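Local coordinates for hemoglobin component VII (Tokunagayusurika akamusi, PDB 1X46), which binds heme and, as a member of the globin family, probably carries or stores oxygen in the midge larva, at residues V5-A9 with G10-L14; M79-A82 with E83-P86. One frame throughout, in Å; residues are numbered along the deposited sequence.

Contact 1. Residues V5-A9 with G10-L14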
loop_
_atom_site.group_PDB
_atom_site.type_symbol
_atom_site.label_atom_id
_atom_site.label_comp_id
_atom_site.label_asym_id
_atom_site.label_seq_id
_atom_site.Cartn_x
_atom_site.Cartn_y
_atom_site.Cartn_z
ATOM N N VAL A 5 11.341 -3.974 12.900
ATOM C CA VAL A 5 12.761 -3.620 12.918
ATOM C C VAL A 5 12.760 -2.145 12.532
ATOM O O VAL A 5 12.415 -1.792 11.397
ATOM C CB VAL A 5 13.595 -4.504 11.907
ATOM C CG1 VAL A 5 15.046 -4.010 11.738
ATOM C CG2 VAL A 5 13.576 -5.974 12.301
ATOM N N ASP A 6 13.100 -1.260 13.463
ATOM C CA ASP A 6 13.087 0.184 13.187
ATOM C C ASP A 6 13.847 0.543 11.911
ATOM O O ASP A 6 14.953 0.064 11.678
ATOM C CB ASP A 6 13.679 0.971 14.363
ATOM C CG ASP A 6 12.791 0.928 15.593
ATOM O OD1 ASP A 6 11.654 1.449 15.527
ATOM O OD2 ASP A 6 13.150 0.403 16.673
ATOM N N MET A 7 13.237 1.378 11.087
ATOM C CA MET A 7 13.839 1.741 9.813
ATOM C C MET A 7 14.908 2.780 10.043
ATOM O O MET A 7 14.800 3.607 10.940
ATOM C CB MET A 7 12.799 2.335 8.878
ATOM C CG MET A 7 11.916 1.301 8.217
ATOM S SD MET A 7 10.642 2.085 7.202
ATOM C CE MET A 7 11.644 2.568 5.799
ATOM N N GLU A 8 15.923 2.739 9.206
ATOM C CA GLU A 8 16.905 3.815 9.153
ATOM C C GLU A 8 16.274 5.065 8.550
ATOM O O GLU A 8 15.366 4.979 7.729
ATOM C CB GLU A 8 18.133 3.365 8.368
ATOM C CG GLU A 8 19.022 2.408 9.158
ATOM C CD GLU A 8 19.950 1.589 8.273
ATOM O OE1 GLU A 8 21.054 2.083 7.946
ATOM O OE2 GLU A 8 19.584 0.447 7.906
ATOM N N ALA A 9 16.721 6.233 8.984
ATOM C CA ALA A 9 16.184 7.519 8.528
ATOM C C ALA A 9 16.290 7.767 7.018
ATOM O O ALA A 9 15.396 8.362 6.409
ATOM C CB ALA A 9 16.849 8.679 9.315
ATOM N N GLY A 10 17.397 7.326 6.429
ATOM C CA GLY A 10 17.600 7.444 5.003
ATOM C C GLY A 10 16.608 6.610 4.209
ATOM O O GLY A 10 16.159 7.072 3.158
ATOM N N ASP A 11 16.317 5.407 4.703
ATOM C CA ASP A 11 15.302 4.537 4.102
ATOM C C ASP A 11 13.905 5.137 4.200
ATOM O O ASP A 11 13.131 5.062 3.244
ATOM C CB ASP A 11 15.337 3.179 4.749
ATOM C CG ASP A 11 16.481 2.345 4.264
ATOM O OD1 ASP A 11 17.153 2.768 3.299
ATOM O OD2 ASP A 11 16.765 1.239 4.787
ATOM N N ILE A 12 13.583 5.763 5.332
ATOM C CA ILE A 12 12.331 6.517 5.438
ATOM C C ILE A 12 12.271 7.612 4.370
ATOM O O ILE A 12 11.252 7.790 3.689
ATOM C CB ILE A 12 12.170 7.109 6.874
ATOM C CG1 ILE A 12 12.011 5.965 7.888
ATOM C CG2 ILE A 12 10.993 8.108 6.929
ATOM C CD1 ILE A 12 12.107 6.391 9.357
ATOM N N ALA A 13 13.375 8.333 4.177
ATOM C CA ALA A 13 13.382 9.362 3.149
ATOM C C ALA A 13 13.188 8.784 1.757
ATOM O O ALA A 13 12.514 9.393 0.916
ATOM C CB ALA A 13 14.680 10.217 3.224
ATOM N N LEU A 14 13.744 7.596 1.522
ATOM C CA LEU A 14 13.635 6.975 0.188
ATOM C C LEU A 14 12.189 6.594 -0.108
ATOM O O LEU A 14 11.711 6.791 -1.236
ATOM C CB LEU A 14 14.508 5.736 0.068
ATOM C CG LEU A 14 16.025 5.932 -0.047
ATOM C CD1 LEU A 14 16.722 4.569 -0.012
ATOM C CD2 LEU A 14 16.393 6.691 -1.297
HETATM O O HOH W 1 15.455 0.634 7.111
HETATM O O HOH W 2 19.761 0.676 4.736
#

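Contact 2. Residues M79-A82 with E83-P86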
loop_
_atom_site.group_PDB
_atom_site.type_symbol
_atom_site.label_atom_id
_atom_site.label_comp_id
_atom_site.label_asym_id
_atom_site.label_seq_id
_atom_site.Cartn_x
_atom_site.Cartn_y
_atom_site.Cartn_z
ATOM N N MET A 79 5.672 8.498 9.436
ATOM C CA MET A 79 6.972 7.825 9.568
ATOM C C MET A 79 8.070 8.799 9.962
ATOM O O MET A 79 8.037 9.953 9.579
ATOM C CB MET A 79 7.367 7.190 8.250
ATOM C CG MET A 79 6.580 5.984 7.937
ATOM S SD MET A 79 6.848 5.405 6.228
ATOM C CE MET A 79 8.495 4.776 6.254
ATOM N N GLY A 80 9.066 8.305 10.702
ATOM C CA GLY A 80 10.296 9.060 10.900
ATOM C C GLY A 80 10.422 9.827 12.202
ATOM O O GLY A 80 11.474 10.418 12.470
ATOM N N VAL A 81 9.344 9.816 12.987
ATOM C CA VAL A 81 9.222 10.595 14.218
ATOM C C VAL A 81 8.717 9.703 15.353
ATOM O O VAL A 81 7.631 9.126 15.286
ATOM C CB VAL A 81 8.224 11.774 14.017
ATOM C CG1 VAL A 81 8.112 12.603 15.259
ATOM C CG2 VAL A 81 8.652 12.666 12.856
ATOM N N ALA A 82 9.475 9.624 16.444
ATOM C CA ALA A 82 9.086 8.735 17.525
ATOM C C ALA A 82 7.703 9.065 18.118
ATOM O O ALA A 82 6.916 8.160 18.390
ATOM C CB ALA A 82 10.162 8.727 18.615
ATOM N N GLU A 83 7.401 10.353 18.298
ATOM C CA GLU A 83 6.136 10.716 18.936
ATOM C C GLU A 83 4.920 10.366 18.069
ATOM O O GLU A 83 3.796 10.343 18.563
ATOM C CB GLU A 83 6.114 12.191 19.374
ATOM C CG GLU A 83 6.668 13.177 18.364
ATOM C CD GLU A 83 8.110 13.572 18.661
ATOM O OE1 GLU A 83 9.033 12.750 18.410
ATOM O OE2 GLU A 83 8.327 14.709 19.143
ATOM N N ASN A 84 5.154 10.065 16.784
ATOM C CA ASN A 84 4.085 9.655 15.873
ATOM C C ASN A 84 3.929 8.139 15.747
ATOM O O ASN A 84 2.994 7.649 15.087
ATOM C CB ASN A 84 4.297 10.256 14.479
ATOM C CG ASN A 84 3.897 11.726 14.388
ATOM O OD1 ASN A 84 3.073 12.231 15.170
ATOM N ND2 ASN A 84 4.461 12.408 13.404
ATOM N N ARG A 85 4.815 7.388 16.390
ATOM C CA ARG A 85 4.747 5.927 16.260
ATOM C C ARG A 85 3.416 5.339 16.772
ATOM O O ARG A 85 2.851 4.472 16.084
ATOM C CB ARG A 85 5.953 5.225 16.895
ATOM C CG ARG A 85 6.200 3.812 16.341
ATOM C CD ARG A 85 7.534 3.210 16.782
ATOM N NE ARG A 85 7.598 3.239 18.240
ATOM C CZ ARG A 85 8.422 3.996 18.970
ATOM N NH1 ARG A 85 9.331 4.788 18.395
ATOM N NH2 ARG A 85 8.342 3.946 20.294
ATOM N N PRO A 86 2.889 5.742 17.941
ATOM C CA PRO A 86 1.567 5.247 18.368
ATOM C C PRO A 86 0.473 5.552 17.356
ATOM O O PRO A 86 -0.334 4.660 17.079
ATOM C CB PRO A 86 1.303 5.975 19.701
ATOM C CG PRO A 86 2.650 6.367 20.183
ATOM C CD PRO A 86 3.490 6.624 18.971
HETATM O O HOH W 3 6.066 12.002 11.027
#

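Contact 1. Residues V5-A9 with G10-L14
M7 meets D11 and I12 where the chain turns from an extended lead-in into helix 9-20. M7 CB packs against I12 CG1 at 3.8 Å. The M7 chain then bends at chi3 (76°), which brings CE back over the helix backbone, 3.8 Å from I12 N. M7 also touches A138 and N141 of helix 129-146. E8 sits at the N-cap position, and its carbonyl accepts the first helical bond: I12 N donates to E8 O at 3.1 Å, in the carbonyl plane. I12 CG1 lies beside that same oxygen. Cutting I12 back to an alanine would probably leave M7 CB without the packing of CG1 and open a gap beside E8 O. The acids of E8 and D11 do not pair; OE2 and OD2 stand 4.3 Å apart. One water donates to both oxygens. A second water accepts from E8 N and donates to D11 OD2 at 2.7 Å. A13 N donates to A9 O at 3.0 Å, the next bond along the helix. The two carboxylates sit near the helix N-terminus, whose dipole probably eases their mutual repulsion, helped by the water that donates to both.

Contact 2. Residues M79-A82 with E83-P86
N84 N donates to V81 O and R85 N to A82 O, each at 3.0 Å. These two i to i+3 bonds wind the chain into helix 85-100. The N84 N-H meets V81 O at 145°, well bent. The R85 N-H points more directly at A82 O, at 163°. Each donor nevertheless stands above its carbonyl plane, well away from the lone-pair directions. The N84 ND2 group donates to a water. That water lies 2.9 Å from N84 ND2 and itself donates to M79 O at 3.2 Å, so it spans the turn. M79 O also accepts from K16 NZ of helix 9-20. V81 CG1, anti to the backbone N (chi1 -179°), reaches the bent side chain of E83 and lies 3.3 Å from E83 OE1, while V81 CB faces N84 ND2. The R85 chain bends at chi3, and its guanidinium comes back over the turn. A82 O lies above one guanidinium face, offset toward the rim, and R85 NH1 is 4.0 Å from A82 CB. P86 CD also approaches A82 O. The whole turn is a surface corner that links the end of helix 59-78 to the start of helix 85-100, the helix that carries the heme-binding H99.

Contacts 1 and 2 are neighbours at one end of the globin, their centres about 12 Å apart. Each winds up the start of a helix; contact 1 comes first in the sequence, contact 2 long after it. They meet through apolar side chains. M7 SD touches M79 CE at 3.6 Å. I12 CD1 lies 3.6 Å from G80 CA, and I12 CG2 packs on M79 CB. M79 joins the start of helix 9-20 to the corner between helices 59-78 and 85-100. Both contacts lie away from the heme site; the M7 side chain is about 14 Å from the heme. H99, the iron's axial ligand, lies further along helix 85-100, whose start contact 2 forms.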